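BT_2262 (uncharacterised lipoprotein) (PDB 5FQ8) is of unknown function but, as a lipoprotein complexed with an outer membrane protein of Bacteroides thetaiotaomicron, probably takes part in nutrient capture at the cell surface. Local coordinates at residues Y13-G21 with P36-I47; P189-T197 with L204-Q212. All coordinates share one frame; numbering follows the deposited sequence.

Contact 1: residues Y13-G21 with P36-I47; sequences YFVTLEREG and PGYYAEMNGEDI
In the Ig-like domain, strands 15-19 and 38-42 run antiparallel in a small surface sheet, with Leu17 opposite Ala40 and Glu18 opposite Tyr39. Thr16 and Glu41 form a hydrogen-bonded pair; Thr16 N reaches Glu41 O at 2.8 Å, nearly straight at 170°. Glu18 and Tyr39 repeat it, with Tyr39 N to Glu18 O at 2.9 Å. The last bond, Glu20 N to Gly37 O at 3.0 Å, is more bent. Toward the second sheet of this E-set-type domain, Leu17 CD1 packs on Ala40 CB (3.7 Å) and Val15 CG2 on Ile47 CD1 (3.8 Å); Leu17 also touches Phe81. On the other face, the Glu18 and Tyr39 side chains lie alongside each other, carboxylate and ring planes 40° apart. A chi1 of 173°, with CG turned away from the backbone N, lays the Tyr39 ring along its own strand, where Tyr39 OH bonds Glu41 OE2 (2.8 Å) on the anti side and somewhat out of the carboxylate plane. Beyond the paired strands, Asn43 ND2 lies over one face of the Tyr13 ring, offset toward its rim. Tyr13 also pairs with a strand of the neighbouring OMP121 chain, extending the sheet across that interface.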
# COMPACT_ATOMS: atom_id res chain seq x y z
N TYR G 13 17.18 -23.65 -38.90
CA TYR G 13 15.75 -23.61 -39.19
C TYR G 13 15.27 -25.03 -39.46
O TYR G 13 15.58 -25.60 -40.50
CB TYR G 13 15.47 -22.68 -40.36
CG TYR G 13 15.79 -21.24 -40.06
CD1 TYR G 13 17.07 -20.74 -40.25
CD2 TYR G 13 14.82 -20.38 -39.57
CE1 TYR G 13 17.37 -19.44 -39.97
CE2 TYR G 13 15.11 -19.07 -39.29
CZ TYR G 13 16.39 -18.60 -39.49
OH TYR G 13 16.68 -17.29 -39.20
N PHE G 14 14.48 -25.57 -38.55
CA PHE G 14 14.17 -26.99 -38.59
C PHE G 14 13.18 -27.31 -39.71
O PHE G 14 12.61 -26.43 -40.35
CB PHE G 14 13.60 -27.44 -37.26
CG PHE G 14 14.62 -27.57 -36.19
CD1 PHE G 14 15.77 -28.28 -36.42
CD2 PHE G 14 14.45 -26.96 -34.97
CE1 PHE G 14 16.72 -28.40 -35.44
CE2 PHE G 14 15.39 -27.07 -33.99
CZ PHE G 14 16.53 -27.80 -34.22
N VAL G 15 13.00 -28.60 -39.93
CA VAL G 15 12.10 -29.14 -40.95
C VAL G 15 10.84 -29.66 -40.27
O VAL G 15 10.91 -30.25 -39.19
CB VAL G 15 12.79 -30.25 -41.75
CG1 VAL G 15 11.77 -31.07 -42.51
CG2 VAL G 15 13.81 -29.66 -42.70
N THR G 16 9.70 -29.44 -40.90
CA THR G 16 8.44 -30.02 -40.46
C THR G 16 8.06 -31.15 -41.40
O THR G 16 8.17 -31.01 -42.62
CB THR G 16 7.35 -28.95 -40.43
OG1 THR G 16 7.57 -28.08 -39.31
CG2 THR G 16 5.97 -29.59 -40.32
N LEU G 17 7.64 -32.28 -40.83
CA LEU G 17 7.26 -33.45 -41.63
C LEU G 17 5.95 -34.02 -41.11
O LEU G 17 5.85 -34.36 -39.93
CB LEU G 17 8.36 -34.51 -41.61
CG LEU G 17 8.12 -35.72 -42.51
CD1 LEU G 17 7.92 -35.28 -43.94
CD2 LEU G 17 9.29 -36.67 -42.44
N GLU G 18 4.97 -34.12 -42.00
CA GLU G 18 3.63 -34.61 -41.68
C GLU G 18 3.33 -35.85 -42.51
O GLU G 18 3.48 -35.83 -43.73
CB GLU G 18 2.57 -33.56 -41.96
CG GLU G 18 2.79 -32.23 -41.29
CD GLU G 18 2.06 -31.11 -41.98
OE1 GLU G 18 1.45 -31.36 -43.04
OE2 GLU G 18 2.11 -29.97 -41.47
N ARG G 19 2.90 -36.91 -41.85
CA ARG G 19 2.46 -38.11 -42.55
C ARG G 19 1.01 -37.95 -42.98
O ARG G 19 0.15 -37.56 -42.18
CB ARG G 19 2.59 -39.33 -41.65
CG ARG G 19 2.04 -40.58 -42.29
CD ARG G 19 2.01 -41.75 -41.35
NE ARG G 19 1.18 -41.48 -40.19
CZ ARG G 19 1.62 -41.45 -38.94
NH1 ARG G 19 2.90 -41.69 -38.69
NH2 ARG G 19 0.78 -41.20 -37.95
N GLU G 20 0.73 -38.27 -44.24
CA GLU G 20 -0.63 -38.32 -44.77
C GLU G 20 -1.00 -39.78 -45.01
O GLU G 20 -0.40 -40.45 -45.85
CB GLU G 20 -0.75 -37.53 -46.08
CG GLU G 20 -0.59 -36.04 -45.97
CD GLU G 20 -0.63 -35.38 -47.33
OE1 GLU G 20 -0.76 -36.12 -48.33
OE2 GLU G 20 -0.52 -34.14 -47.41
N GLY G 21 -2.00 -40.26 -44.28
CA GLY G 21 -2.46 -41.62 -44.42
C GLY G 21 -2.23 -42.41 -43.14
O GLY G 21 -1.79 -41.88 -42.12
N PRO G 36 0.61 -43.45 -49.55
CA PRO G 36 -0.47 -42.58 -49.06
C PRO G 36 -0.16 -41.10 -49.11
O PRO G 36 -1.08 -40.29 -49.28
CB PRO G 36 -0.66 -43.06 -47.61
CG PRO G 36 -0.15 -44.45 -47.61
CD PRO G 36 1.00 -44.45 -48.56
N GLY G 37 1.10 -40.70 -48.95
CA GLY G 37 1.51 -39.33 -49.09
C GLY G 37 2.13 -38.76 -47.82
O GLY G 37 2.05 -39.34 -46.74
N TYR G 38 2.74 -37.60 -47.99
CA TYR G 38 3.39 -36.90 -46.88
C TYR G 38 3.67 -35.47 -47.32
O TYR G 38 3.69 -35.17 -48.52
CB TYR G 38 4.68 -37.60 -46.47
CG TYR G 38 5.57 -37.91 -47.63
CD1 TYR G 38 6.49 -36.99 -48.09
CD2 TYR G 38 5.49 -39.13 -48.28
CE1 TYR G 38 7.28 -37.26 -49.17
CE2 TYR G 38 6.28 -39.41 -49.35
CZ TYR G 38 7.18 -38.48 -49.79
OH TYR G 38 7.98 -38.77 -50.86
N TYR G 39 3.88 -34.60 -46.34
CA TYR G 39 4.19 -33.20 -46.59
C TYR G 39 5.36 -32.76 -45.73
O TYR G 39 5.38 -33.02 -44.53
CB TYR G 39 2.97 -32.31 -46.31
CG TYR G 39 3.29 -30.84 -46.40
CD1 TYR G 39 3.42 -30.22 -47.63
CD2 TYR G 39 3.46 -30.09 -45.26
CE1 TYR G 39 3.72 -28.88 -47.71
CE2 TYR G 39 3.76 -28.75 -45.33
CZ TYR G 39 3.88 -28.15 -46.56
OH TYR G 39 4.18 -26.81 -46.64
N ALA G 40 6.31 -32.07 -46.34
CA ALA G 40 7.49 -31.60 -45.63
C ALA G 40 7.71 -30.12 -45.92
O ALA G 40 7.71 -29.70 -47.08
CB ALA G 40 8.74 -32.39 -46.02
N GLU G 41 7.91 -29.34 -44.87
CA GLU G 41 8.05 -27.90 -44.96
C GLU G 41 9.34 -27.47 -44.29
O GLU G 41 9.77 -28.07 -43.30
CB GLU G 41 6.86 -27.20 -44.30
CG GLU G 41 6.62 -25.78 -44.73
CD GLU G 41 5.47 -25.16 -43.98
OE1 GLU G 41 5.63 -24.91 -42.76
OE2 GLU G 41 4.40 -24.95 -44.59
N MET G 42 9.94 -26.41 -44.82
CA MET G 42 11.11 -25.82 -44.17
C MET G 42 11.10 -24.33 -44.41
O MET G 42 11.18 -23.88 -45.56
CB MET G 42 12.40 -26.45 -44.67
CG MET G 42 13.61 -25.84 -44.04
SD MET G 42 15.12 -26.52 -44.72
CE MET G 42 15.01 -26.01 -46.42
N ASN G 43 11.02 -23.56 -43.33
CA ASN G 43 10.90 -22.11 -43.39
C ASN G 43 9.80 -21.68 -44.34
O ASN G 43 9.91 -20.66 -45.02
CB ASN G 43 12.23 -21.47 -43.79
CG ASN G 43 12.76 -20.55 -42.72
OD1 ASN G 43 12.00 -20.09 -41.87
ND2 ASN G 43 14.06 -20.29 -42.75
N GLY G 44 8.72 -22.47 -44.40
CA GLY G 44 7.60 -22.18 -45.26
C GLY G 44 7.75 -22.60 -46.70
O GLY G 44 6.75 -22.68 -47.41
N GLU G 45 8.97 -22.87 -47.16
CA GLU G 45 9.13 -23.43 -48.49
C GLU G 45 8.78 -24.91 -48.47
O GLU G 45 9.01 -25.61 -47.47
CB GLU G 45 10.56 -23.22 -49.00
N ASP G 46 8.18 -25.39 -49.55
CA ASP G 46 7.77 -26.78 -49.65
C ASP G 46 8.96 -27.64 -50.05
O ASP G 46 9.53 -27.46 -51.13
CB ASP G 46 6.64 -26.93 -50.66
CG ASP G 46 6.28 -28.37 -50.92
OD1 ASP G 46 6.91 -29.00 -51.79
OD2 ASP G 46 5.37 -28.86 -50.24
N ILE G 47 9.34 -28.57 -49.18
CA ILE G 47 10.45 -29.47 -49.49
C ILE G 47 9.96 -30.91 -49.47
O ILE G 47 10.71 -31.82 -49.12
CB ILE G 47 11.62 -29.27 -48.51
CG1 ILE G 47 11.13 -29.42 -47.07
CG2 ILE G 47 12.24 -27.92 -48.71
CD1 ILE G 47 12.19 -29.92 -46.13

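Contact 2: residues P189-T197 with L204-Q212; sequences PATGTLKWT and LSFDIIVKQ
Leu194 O accepts a hydrogen bond from Val210 N (3.2 Å), and Ile209 CA adds a C-H contact to the same oxygen at 3.4 Å. The return bond from Leu194 N to Val210 O is weak. Farther along, Trp196 N points almost straight at Ile208 O (3.3 Å, 177°). These bonds join the two arms of the C-terminal beta hairpin, 193-200 with 204-211, whose second arm is interrupted near Asp207 and Ile208. The first arm is an inner strand of the sheet, bonded along its other side to strand 181-188. Trp196 and Ile208 carry the buried face. A chi1 of 65°, which sets Trp196 CG between the backbone N and the carbonyl carbon, carries the indole across to the second arm, where one face meets Ile208 CG1, offset toward the rim. Ile208 CD1 reaches Trp196 CZ2 at 3.4 Å, Val210 CG1 meets Trp196 CH2 at 3.9 Å, and Leu194 CD2 lies in plane at the edge of the ring. Trp196 NE1 is satisfied by Phe136 O, and the Phe136 ring meets the indole edge-to-face. On the opposite face of the hairpin, Ile209 CD1 rests against Lys195 CB (3.9 Å). Lys211 passes Thr193 CG2 with its CE at 3.5 Å; bends at chi3 and chi4 then turn NZ back to a weak bond with Thr191 O (3.0 Å).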
# COMPACT_ATOMS: atom_id res chain seq x y z
N PRO G 189 -17.04 -67.15 -37.23
CA PRO G 189 -16.81 -66.76 -38.62
C PRO G 189 -17.99 -66.03 -39.24
O PRO G 189 -18.32 -66.26 -40.40
CB PRO G 189 -16.56 -68.10 -39.33
CG PRO G 189 -16.37 -69.11 -38.23
CD PRO G 189 -17.19 -68.60 -37.09
N ALA G 190 -18.61 -65.13 -38.48
CA ALA G 190 -19.72 -64.34 -39.00
C ALA G 190 -19.94 -63.10 -38.16
O ALA G 190 -20.90 -62.36 -38.39
CB ALA G 190 -21.00 -65.17 -39.05
N THR G 191 -19.07 -62.86 -37.18
CA THR G 191 -19.25 -61.69 -36.32
C THR G 191 -18.74 -60.38 -36.97
O THR G 191 -19.50 -59.41 -36.98
CB THR G 191 -18.58 -61.88 -34.94
OG1 THR G 191 -17.63 -62.96 -35.01
CG2 THR G 191 -19.62 -62.16 -33.87
N GLY G 192 -17.51 -60.30 -37.48
CA GLY G 192 -16.46 -61.31 -37.38
C GLY G 192 -15.45 -60.92 -36.32
O GLY G 192 -14.64 -60.02 -36.53
N THR G 193 -15.51 -61.59 -35.17
CA THR G 193 -14.67 -61.29 -34.02
C THR G 193 -13.90 -62.53 -33.60
O THR G 193 -14.30 -63.66 -33.89
CB THR G 193 -15.50 -60.81 -32.83
OG1 THR G 193 -16.37 -61.86 -32.41
CG2 THR G 193 -16.33 -59.61 -33.20
N LEU G 194 -12.79 -62.30 -32.91
CA LEU G 194 -12.04 -63.37 -32.27
C LEU G 194 -11.90 -63.07 -30.79
O LEU G 194 -11.60 -61.94 -30.41
CB LEU G 194 -10.67 -63.57 -32.91
CG LEU G 194 -10.07 -64.97 -32.77
CD1 LEU G 194 -9.17 -65.29 -33.93
CD2 LEU G 194 -9.30 -65.10 -31.49
N LYS G 195 -12.14 -64.09 -29.97
CA LYS G 195 -12.06 -63.98 -28.52
C LYS G 195 -10.78 -64.64 -28.04
O LYS G 195 -10.33 -65.64 -28.61
CB LYS G 195 -13.25 -64.66 -27.84
CG LYS G 195 -13.36 -66.15 -28.14
CD LYS G 195 -13.88 -66.99 -26.97
CE LYS G 195 -15.35 -66.76 -26.68
NZ LYS G 195 -15.54 -65.68 -25.68
N TRP G 196 -10.19 -64.08 -26.99
CA TRP G 196 -9.17 -64.81 -26.26
C TRP G 196 -9.02 -64.19 -24.88
O TRP G 196 -9.30 -63.01 -24.68
CB TRP G 196 -7.82 -64.84 -27.00
CG TRP G 196 -7.11 -63.51 -27.19
CD1 TRP G 196 -6.46 -62.79 -26.25
CD2 TRP G 196 -6.96 -62.80 -28.42
NE1 TRP G 196 -5.93 -61.66 -26.81
CE2 TRP G 196 -6.22 -61.64 -28.14
CE3 TRP G 196 -7.38 -63.03 -29.73
CZ2 TRP G 196 -5.90 -60.71 -29.12
CZ3 TRP G 196 -7.07 -62.10 -30.70
CH2 TRP G 196 -6.33 -60.95 -30.40
N THR G 197 -8.64 -65.04 -23.93
CA THR G 197 -8.17 -64.60 -22.63
C THR G 197 -6.75 -65.13 -22.49
O THR G 197 -6.50 -66.30 -22.80
CB THR G 197 -9.05 -65.11 -21.49
OG1 THR G 197 -9.06 -66.53 -21.50
CG2 THR G 197 -10.46 -64.59 -21.63
N LEU G 204 -1.53 -62.02 -13.65
CA LEU G 204 -2.29 -61.15 -14.54
C LEU G 204 -3.02 -61.98 -15.58
O LEU G 204 -2.61 -63.10 -15.91
CB LEU G 204 -1.37 -60.14 -15.25
CG LEU G 204 -1.28 -58.74 -14.65
CD1 LEU G 204 0.00 -58.08 -15.08
CD2 LEU G 204 -2.45 -57.89 -15.09
N SER G 205 -4.13 -61.44 -16.09
CA SER G 205 -4.85 -62.01 -17.22
C SER G 205 -5.93 -61.05 -17.67
O SER G 205 -6.47 -60.28 -16.86
CB SER G 205 -5.47 -63.37 -16.89
OG SER G 205 -6.77 -63.20 -16.37
N PHE G 206 -6.25 -61.10 -18.96
CA PHE G 206 -7.21 -60.19 -19.57
C PHE G 206 -8.23 -61.01 -20.34
O PHE G 206 -8.07 -62.21 -20.54
CB PHE G 206 -6.51 -59.19 -20.49
CG PHE G 206 -5.32 -58.54 -19.87
CD1 PHE G 206 -4.07 -59.14 -19.95
CD2 PHE G 206 -5.44 -57.34 -19.20
CE1 PHE G 206 -2.97 -58.55 -19.37
CE2 PHE G 206 -4.34 -56.75 -18.61
CZ PHE G 206 -3.11 -57.36 -18.70
N ASP G 207 -9.30 -60.35 -20.79
CA ASP G 207 -10.39 -61.03 -21.49
C ASP G 207 -10.81 -60.23 -22.73
O ASP G 207 -11.93 -59.75 -22.85
CB ASP G 207 -11.57 -61.26 -20.54
CG ASP G 207 -12.18 -59.96 -20.04
OD1 ASP G 207 -11.62 -58.88 -20.33
OD2 ASP G 207 -13.22 -60.03 -19.36
N ILE G 208 -9.91 -60.10 -23.68
CA ILE G 208 -10.14 -59.14 -24.76
C ILE G 208 -10.80 -59.81 -25.95
O ILE G 208 -10.90 -61.04 -26.03
CB ILE G 208 -8.83 -58.45 -25.16
CG1 ILE G 208 -8.05 -59.30 -26.15
CG2 ILE G 208 -7.97 -58.18 -23.94
CD1 ILE G 208 -6.77 -58.65 -26.56
N ILE G 209 -11.25 -58.99 -26.89
CA ILE G 209 -11.93 -59.47 -28.09
C ILE G 209 -11.82 -58.37 -29.13
O ILE G 209 -11.85 -57.18 -28.81
CB ILE G 209 -13.40 -59.85 -27.77
CG1 ILE G 209 -14.02 -60.64 -28.92
CG2 ILE G 209 -14.22 -58.61 -27.46
CD1 ILE G 209 -15.27 -61.38 -28.52
N VAL G 210 -11.65 -58.76 -30.40
CA VAL G 210 -11.30 -57.82 -31.45
C VAL G 210 -12.27 -57.93 -32.62
O VAL G 210 -12.84 -58.99 -32.90
CB VAL G 210 -9.86 -58.04 -31.94
CG1 VAL G 210 -8.90 -58.04 -30.76
CG2 VAL G 210 -9.75 -59.33 -32.73
N LYS G 211 -12.45 -56.80 -33.31
CA LYS G 211 -13.34 -56.69 -34.46
C LYS G 211 -12.82 -55.58 -35.36
O LYS G 211 -12.19 -54.63 -34.90
CB LYS G 211 -14.78 -56.38 -34.02
CG LYS G 211 -15.71 -55.98 -35.16
CD LYS G 211 -17.03 -55.45 -34.65
CE LYS G 211 -17.87 -56.57 -34.11
NZ LYS G 211 -17.95 -57.67 -35.11
N GLN G 212 -13.08 -55.71 -36.66
CA GLN G 212 -12.70 -54.69 -37.62
C GLN G 212 -13.62 -53.47 -37.59
O GLN G 212 -14.32 -53.23 -36.60
CB GLN G 212 -12.67 -55.27 -39.02
CG GLN G 212 -11.29 -55.66 -39.46
CD GLN G 212 -11.29 -56.81 -40.43
OE1 GLN G 212 -12.22 -57.60 -40.46
NE2 GLN G 212 -10.25 -56.90 -41.23
OXT GLN G 212 -13.66 -52.70 -38.55

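From the N terminus, the chain enters contact 1 through strand 10-19, passes through strand 24-27 of the second Ig-like sheet, and returns along 38-42, closing a 14-residue connection. After the rest of that region and most of the C-terminal domain, contact 2 closes a hairpin whose segments are six residues apart, three of them still strand, round a short turn at 201-203. The two follow in series, neither nested nor crossed. The centres of contact 1 and contact 2 are about 39 Å apart. The nearest atoms of contact 1 and contact 2 are about 16 Å apart. Contact 1 joins strand 10-19 to 38-42 in the three-stranded sheet, contact 2 the last two strands of the large antiparallel sheet.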